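Long-range contacts in ribosomal RNA small subunit methyltransferase D (Escherichia coli, PDB 2FPO), which methylates the N2 amino group of guanine 966 of 16S rRNA in the assembled 30S particle, using S-adenosyl-L-methionine as methyl donor: residues P122-V126 with G148-D152; N172-H176 with R187-E192. One frame throughout, in Å; residues are numbered along the deposited sequence.

Contact 1 (P122-V126 with G148-D152); sequences PHNIV and GWLAD
A short parallel beta pairing fastens the entrance of strand 123-128 to strand 150-151, on the link between helix 137-146 and strand 154-161 of a beta-alpha-beta crossover in the Rossmann-like methyltransferase fold. It lies at the N-terminal end of strand 123-128, opposite the strand ends where class I methyltransferases characteristically hold the cofactor. One bridge sets the register: His-123 pairs with Leu-150 (CA-CA 4.9 Å), both extended. His-123 N donates to Trp-149 O (2.9 Å), and Ala-151 N to His-123 O (2.9 Å), so His-123 reaches the residues flanking Leu-150. Gly-148, at positive phi (79°/23°), and Trp-149 (-79°/-8°) lead into the strand. Asn-124 (-75°/-34°) interrupts the extended chain; from there on the backbone bonds instead to strand 154-161, Asn-124 with Leu-155 and Val-126 with Leu-155 and Tyr-157.

His-123 and Trp-149 both have chi1 m. His-123 CE1 lies 4.0 Å from Trp-149 CE3, at the indole edge; His-123 ND1 makes weak hydrogen bonds to Trp-149 O (3.4 Å) and Thr-121 O. Trp-149 NE1 donates a hydrogen bond to Leu-116 O. Leu-150 (m, t) brings CD2 to 3.7 Å from Val-126 CG2, and Pro-122 CB sits 4.1 Å from Ala-151 CB. Pro-122 N, 3.3 Å from Gly-148 O, has no hydrogen to give; the backbone pairing rests on the two bonds of His-123, that from Ala-151 N nearly straight, that to Trp-149 O more bent.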
loop_
_atom_site.group_PDB
_atom_site.type_symbol
_atom_site.label_atom_id
_atom_site.label_comp_id
_atom_site.label_asym_id
_atom_site.label_seq_id
_atom_site.Cartn_x
_atom_site.Cartn_y
_atom_site.Cartn_z
ATOM N N PRO A 122 -5.014 8.081 -11.336
ATOM C CA PRO A 122 -3.592 8.052 -10.961
ATOM C C PRO A 122 -3.275 8.314 -9.474
ATOM O O PRO A 122 -3.850 9.210 -8.833
ATOM C CB PRO A 122 -2.968 9.132 -11.850
ATOM C CG PRO A 122 -4.116 10.079 -12.139
ATOM C CD PRO A 122 -5.330 9.200 -12.241
ATOM N N HIS A 123 -2.356 7.514 -8.944
ATOM C CA HIS A 123 -1.869 7.665 -7.571
ATOM C C HIS A 123 -0.359 7.882 -7.556
ATOM O O HIS A 123 0.381 7.302 -8.368
ATOM C CB HIS A 123 -2.218 6.432 -6.726
ATOM C CG HIS A 123 -3.685 6.235 -6.512
ATOM N ND1 HIS A 123 -4.514 5.683 -7.469
ATOM C CD2 HIS A 123 -4.481 6.562 -5.461
ATOM C CE1 HIS A 123 -5.753 5.645 -6.998
ATOM N NE2 HIS A 123 -5.763 6.193 -5.793
ATOM N N ASN A 124 0.078 8.695 -6.597
ATOM C CA ASN A 124 1.474 8.987 -6.337
ATOM C C ASN A 124 2.215 7.831 -5.633
ATOM O O ASN A 124 3.428 7.624 -5.861
ATOM C CB ASN A 124 1.556 10.240 -5.448
ATOM C CG ASN A 124 0.814 11.417 -6.038
ATOM O OD1 ASN A 124 1.242 12.004 -7.047
ATOM N ND2 ASN A 124 -0.317 11.769 -5.427
ATOM N N ILE A 125 1.491 7.109 -4.775
ATOM C CA ILE A 125 2.059 6.022 -3.961
ATOM C C ILE A 125 1.135 4.814 -3.942
ATOM O O ILE A 125 -0.042 4.920 -3.568
ATOM C CB ILE A 125 2.336 6.503 -2.482
ATOM C CG1 ILE A 125 3.312 7.701 -2.457
ATOM C CG2 ILE A 125 2.771 5.341 -1.551
ATOM C CD1 ILE A 125 3.648 8.236 -1.054
ATOM N N VAL A 126 1.664 3.660 -4.300
ATOM C CA VAL A 126 0.874 2.407 -4.276
ATOM C C VAL A 126 1.586 1.341 -3.467
ATOM O O VAL A 126 2.814 1.157 -3.597
ATOM C CB VAL A 126 0.543 1.877 -5.715
ATOM C CG1 VAL A 126 -0.336 0.601 -5.695
ATOM C CG2 VAL A 126 -0.124 2.957 -6.552
ATOM N N GLY A 148 -4.027 2.842 -15.806
ATOM C CA GLY A 148 -3.996 4.249 -15.420
ATOM C C GLY A 148 -4.018 4.506 -13.926
ATOM O O GLY A 148 -4.387 5.598 -13.483
ATOM N N TRP A 149 -3.591 3.526 -13.129
ATOM C CA TRP A 149 -3.587 3.707 -11.681
ATOM C C TRP A 149 -2.397 4.532 -11.140
ATOM O O TRP A 149 -2.324 4.832 -9.949
ATOM C CB TRP A 149 -3.618 2.317 -11.004
ATOM C CG TRP A 149 -4.928 1.583 -11.284
ATOM C CD1 TRP A 149 -5.137 0.581 -12.178
ATOM C CD2 TRP A 149 -6.206 1.854 -10.668
ATOM N NE1 TRP A 149 -6.468 0.170 -12.140
ATOM C CE2 TRP A 149 -7.148 0.959 -11.245
ATOM C CE3 TRP A 149 -6.645 2.782 -9.687
ATOM C CZ2 TRP A 149 -8.495 0.933 -10.865
ATOM C CZ3 TRP A 149 -8.011 2.777 -9.323
ATOM C CH2 TRP A 149 -8.907 1.856 -9.903
ATOM N N LEU A 150 -1.443 4.847 -12.004
ATOM C CA LEU A 150 -0.166 5.421 -11.548
ATOM C C LEU A 150 -0.056 6.828 -12.093
ATOM O O LEU A 150 -0.348 7.044 -13.251
ATOM C CB LEU A 150 1.035 4.559 -12.022
ATOM C CG LEU A 150 1.047 3.076 -11.595
ATOM C CD1 LEU A 150 2.300 2.373 -12.074
ATOM C CD2 LEU A 150 0.989 2.996 -10.095
ATOM N N ALA A 151 0.338 7.771 -11.242
ATOM C CA ALA A 151 0.685 9.112 -11.669
ATOM C C ALA A 151 1.997 8.999 -12.416
ATOM O O ALA A 151 2.720 8.006 -12.273
ATOM C CB ALA A 151 0.812 10.069 -10.475
ATOM N N ASP A 152 2.253 10.000 -13.250
ATOM C CA ASP A 152 3.478 10.130 -14.033
ATOM C C ASP A 152 4.757 9.600 -13.386
ATOM O O ASP A 152 5.475 8.837 -14.054
ATOM C CB ASP A 152 3.663 11.580 -14.528
ATOM C CG ASP A 152 2.663 11.951 -15.623
ATOM O OD1 ASP A 152 1.923 11.043 -16.072
ATOM O OD2 ASP A 152 2.603 13.135 -16.039
#

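Contact 2 (N172-H176 with R187-E192); sequences NWSLH and RLYQRE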
loop_
_atom_site.group_PDB
_atom_site.type_symbol
_atom_site.label_atom_id
_atom_site.label_comp_id
_atom_site.label_asym_id
_atom_site.label_seq_id
_atom_site.Cartn_x
_atom_site.Cartn_y
_atom_site.Cartn_z
ATOM N N ASN A 172 9.358 0.698 -17.987
ATOM C CA ASN A 172 9.415 2.052 -17.414
ATOM C C ASN A 172 9.408 2.107 -15.880
ATOM O O ASN A 172 9.322 3.198 -15.292
ATOM C CB ASN A 172 8.290 2.930 -17.983
ATOM C CG ASN A 172 6.896 2.383 -17.689
ATOM O OD1 ASN A 172 6.693 1.171 -17.574
ATOM N ND2 ASN A 172 5.932 3.277 -17.577
ATOM N N TRP A 173 9.492 0.946 -15.228
ATOM C CA TRP A 173 9.680 0.885 -13.761
ATOM C C TRP A 173 11.140 0.606 -13.437
ATOM O O TRP A 173 11.746 -0.335 -13.974
ATOM C CB TRP A 173 8.876 -0.258 -13.148
ATOM C CG TRP A 173 7.401 -0.105 -13.104
ATOM C CD1 TRP A 173 6.590 0.481 -14.043
ATOM C CD2 TRP A 173 6.532 -0.615 -12.085
ATOM N NE1 TRP A 173 5.266 0.386 -13.649
ATOM C CE2 TRP A 173 5.205 -0.287 -12.459
ATOM C CE3 TRP A 173 6.744 -1.339 -10.895
ATOM C CZ2 TRP A 173 4.101 -0.642 -11.681
ATOM C CZ3 TRP A 173 5.622 -1.674 -10.105
ATOM C CH2 TRP A 173 4.330 -1.332 -10.516
ATOM N N SER A 174 11.709 1.390 -12.536
ATOM C CA SER A 174 13.058 1.090 -12.075
ATOM C C SER A 174 13.073 0.881 -10.567
ATOM O O SER A 174 12.324 1.541 -9.826
ATOM C CB SER A 174 14.030 2.204 -12.476
ATOM O OG SER A 174 13.645 3.408 -11.832
ATOM N N LEU A 175 13.901 -0.061 -10.121
ATOM C CA LEU A 175 14.125 -0.285 -8.697
ATOM C C LEU A 175 14.695 0.986 -8.051
ATOM O O LEU A 175 15.726 1.487 -8.465
ATOM C CB LEU A 175 15.028 -1.494 -8.455
ATOM C CG LEU A 175 15.172 -1.998 -7.007
ATOM C CD1 LEU A 175 13.800 -2.347 -6.352
ATOM C CD2 LEU A 175 16.067 -3.209 -6.985
ATOM N N HIS A 176 13.972 1.519 -7.065
ATOM C CA HIS A 176 14.299 2.822 -6.468
ATOM C C HIS A 176 14.938 2.700 -5.082
ATOM O O HIS A 176 15.917 3.388 -4.798
ATOM C CB HIS A 176 13.050 3.722 -6.411
ATOM C CG HIS A 176 13.362 5.165 -6.170
ATOM N ND1 HIS A 176 14.135 5.910 -7.036
ATOM C CD2 HIS A 176 13.026 5.996 -5.153
ATOM C CE1 HIS A 176 14.263 7.139 -6.561
ATOM N NE2 HIS A 176 13.594 7.220 -5.423
ATOM N N ARG A 187 10.859 -3.574 -1.419
ATOM C CA ARG A 187 11.325 -2.772 -2.555
ATOM C C ARG A 187 10.388 -1.592 -2.864
ATOM O O ARG A 187 9.190 -1.653 -2.618
ATOM C CB ARG A 187 11.474 -3.649 -3.796
ATOM C CG ARG A 187 12.496 -4.764 -3.644
ATOM C CD ARG A 187 12.538 -5.653 -4.884
ATOM N NE ARG A 187 13.595 -6.647 -4.747
ATOM C CZ ARG A 187 13.390 -7.949 -4.606
ATOM N NH1 ARG A 187 12.166 -8.435 -4.591
ATOM N NH2 ARG A 187 14.417 -8.765 -4.497
ATOM N N LEU A 188 10.962 -0.540 -3.424
ATOM C CA LEU A 188 10.221 0.605 -3.909
ATOM C C LEU A 188 10.660 0.878 -5.337
ATOM O O LEU A 188 11.855 1.021 -5.603
ATOM C CB LEU A 188 10.451 1.811 -2.998
ATOM C CG LEU A 188 9.534 3.029 -3.154
ATOM C CD1 LEU A 188 8.073 2.708 -2.817
ATOM C CD2 LEU A 188 10.068 4.141 -2.273
ATOM N N TYR A 189 9.692 0.843 -6.256
ATOM C CA TYR A 189 9.925 1.097 -7.660
ATOM C C TYR A 189 9.458 2.492 -7.979
ATOM O O TYR A 189 8.482 2.968 -7.410
ATOM C CB TYR A 189 9.187 0.097 -8.564
ATOM C CG TYR A 189 9.771 -1.289 -8.492
ATOM C CD1 TYR A 189 10.735 -1.713 -9.401
ATOM C CD2 TYR A 189 9.354 -2.182 -7.497
ATOM C CE1 TYR A 189 11.276 -2.995 -9.331
ATOM C CE2 TYR A 189 9.885 -3.457 -7.408
ATOM C CZ TYR A 189 10.852 -3.854 -8.311
ATOM O OH TYR A 189 11.354 -5.120 -8.190
ATOM N N GLN A 190 10.182 3.149 -8.878
ATOM C CA GLN A 190 9.740 4.417 -9.425
ATOM C C GLN A 190 9.374 4.260 -10.902
ATOM O O GLN A 190 10.143 3.704 -11.710
ATOM C CB GLN A 190 10.805 5.499 -9.263
ATOM C CG GLN A 190 10.276 6.874 -9.631
ATOM C CD GLN A 190 11.085 8.000 -9.038
ATOM O OE1 GLN A 190 10.591 8.758 -8.214
ATOM N NE2 GLN A 190 12.337 8.119 -9.461
ATOM N N ARG A 191 8.201 4.782 -11.232
ATOM C CA ARG A 191 7.628 4.623 -12.539
ATOM C C ARG A 191 7.750 5.912 -13.340
ATOM O O ARG A 191 7.454 6.998 -12.838
ATOM C CB ARG A 191 6.174 4.184 -12.389
ATOM C CG ARG A 191 5.460 3.914 -13.682
ATOM C CD ARG A 191 4.312 4.870 -13.867
ATOM N NE ARG A 191 3.568 4.501 -15.052
ATOM C CZ ARG A 191 2.798 5.335 -15.730
ATOM N NH1 ARG A 191 2.644 6.586 -15.306
ATOM N NH2 ARG A 191 2.194 4.918 -16.837
ATOM N N GLU A 192 8.227 5.795 -14.572
ATOM C CA GLU A 192 8.203 6.925 -15.510
ATOM C C GLU A 192 7.044 6.797 -16.489
ATOM O O GLU A 192 6.909 5.774 -17.168
ATOM C CB GLU A 192 9.523 7.019 -16.265
ATOM C CG GLU A 192 10.678 7.445 -15.404
ATOM C CD GLU A 192 10.441 8.786 -14.718
ATOM O OE1 GLU A 192 10.365 9.826 -15.423
ATOM O OE2 GLU A 192 10.345 8.792 -13.466
#
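Five hydrogen bonds join these segments, arms of the antiparallel beta hairpin 173-181/184-191 that ends the seven-stranded sheet. Ser-174 and Gln-190 form the hydrogen-bonded pair: Ser-174 N to Gln-190 O (2.9 Å) and Gln-190 N to Ser-174 O (2.8 Å). His-176 N to Leu-188 O (2.6 Å) and Glu-192 N to Asn-172 O (2.9 Å) continue the ladder in the two directions. At the Asn-172 end the side chain adds its own bond, ND2 to Glu-192 O (2.7 Å), and the same ND2 also hydrogen-bonds Glu-145 OE2 of helix 137-146. Glu-145 OE1 receives Trp-173 NE1 and a salt bridge from Arg-191 NE, so one carboxylate gathers three side chains of the hairpin.

Trp-173/Arg-191 and Leu-175/Tyr-189 are non-hydrogen-bonded pairs (CA-CA 4.4 and 4.5 Å), and their side chains share one face. The strand segments run at 140°, a marked twist. Arg-191 CB rests over the five-membered ring of Trp-173 in a CH-pi contact, 4.3 Å from its centroid, and Trp-173 CE3 touches Tyr-189 CB (3.7 Å), the two aromatic planes inclined at 49°. Ser-174 and Gln-190 point to the other face, where Gln-190 CD lies over one face of the His-176 imidazole, with Gln-190 NE2 3.6 Å from His-176 CE1. A second CH-pi contact falls on Tyr-189: Leu-175 CD1 stands over its ring, 4.0 Å from the centroid.

From the N terminus, contact 1 comes first: strand 123-128 begins, the chain passes through helix 137-146, and then the segment 148-152 returns alongside 122-126, closing a loop of 21 residues. Strand 154-161 follows, then contact 2 closes the hairpin over ten residues. The two closures are in series, neither nested nor crossed. Strand 154-161 lies between strands 123-128 and 184-191 in the sheet, so the parallel Rossmann-like part and the antiparallel edge meet there. The contacts also touch directly: Leu-150 CD1 packs 3.5 Å from Trp-173 CZ2, and Arg-191 NH1 lies 3.4 Å from Ala-151 O.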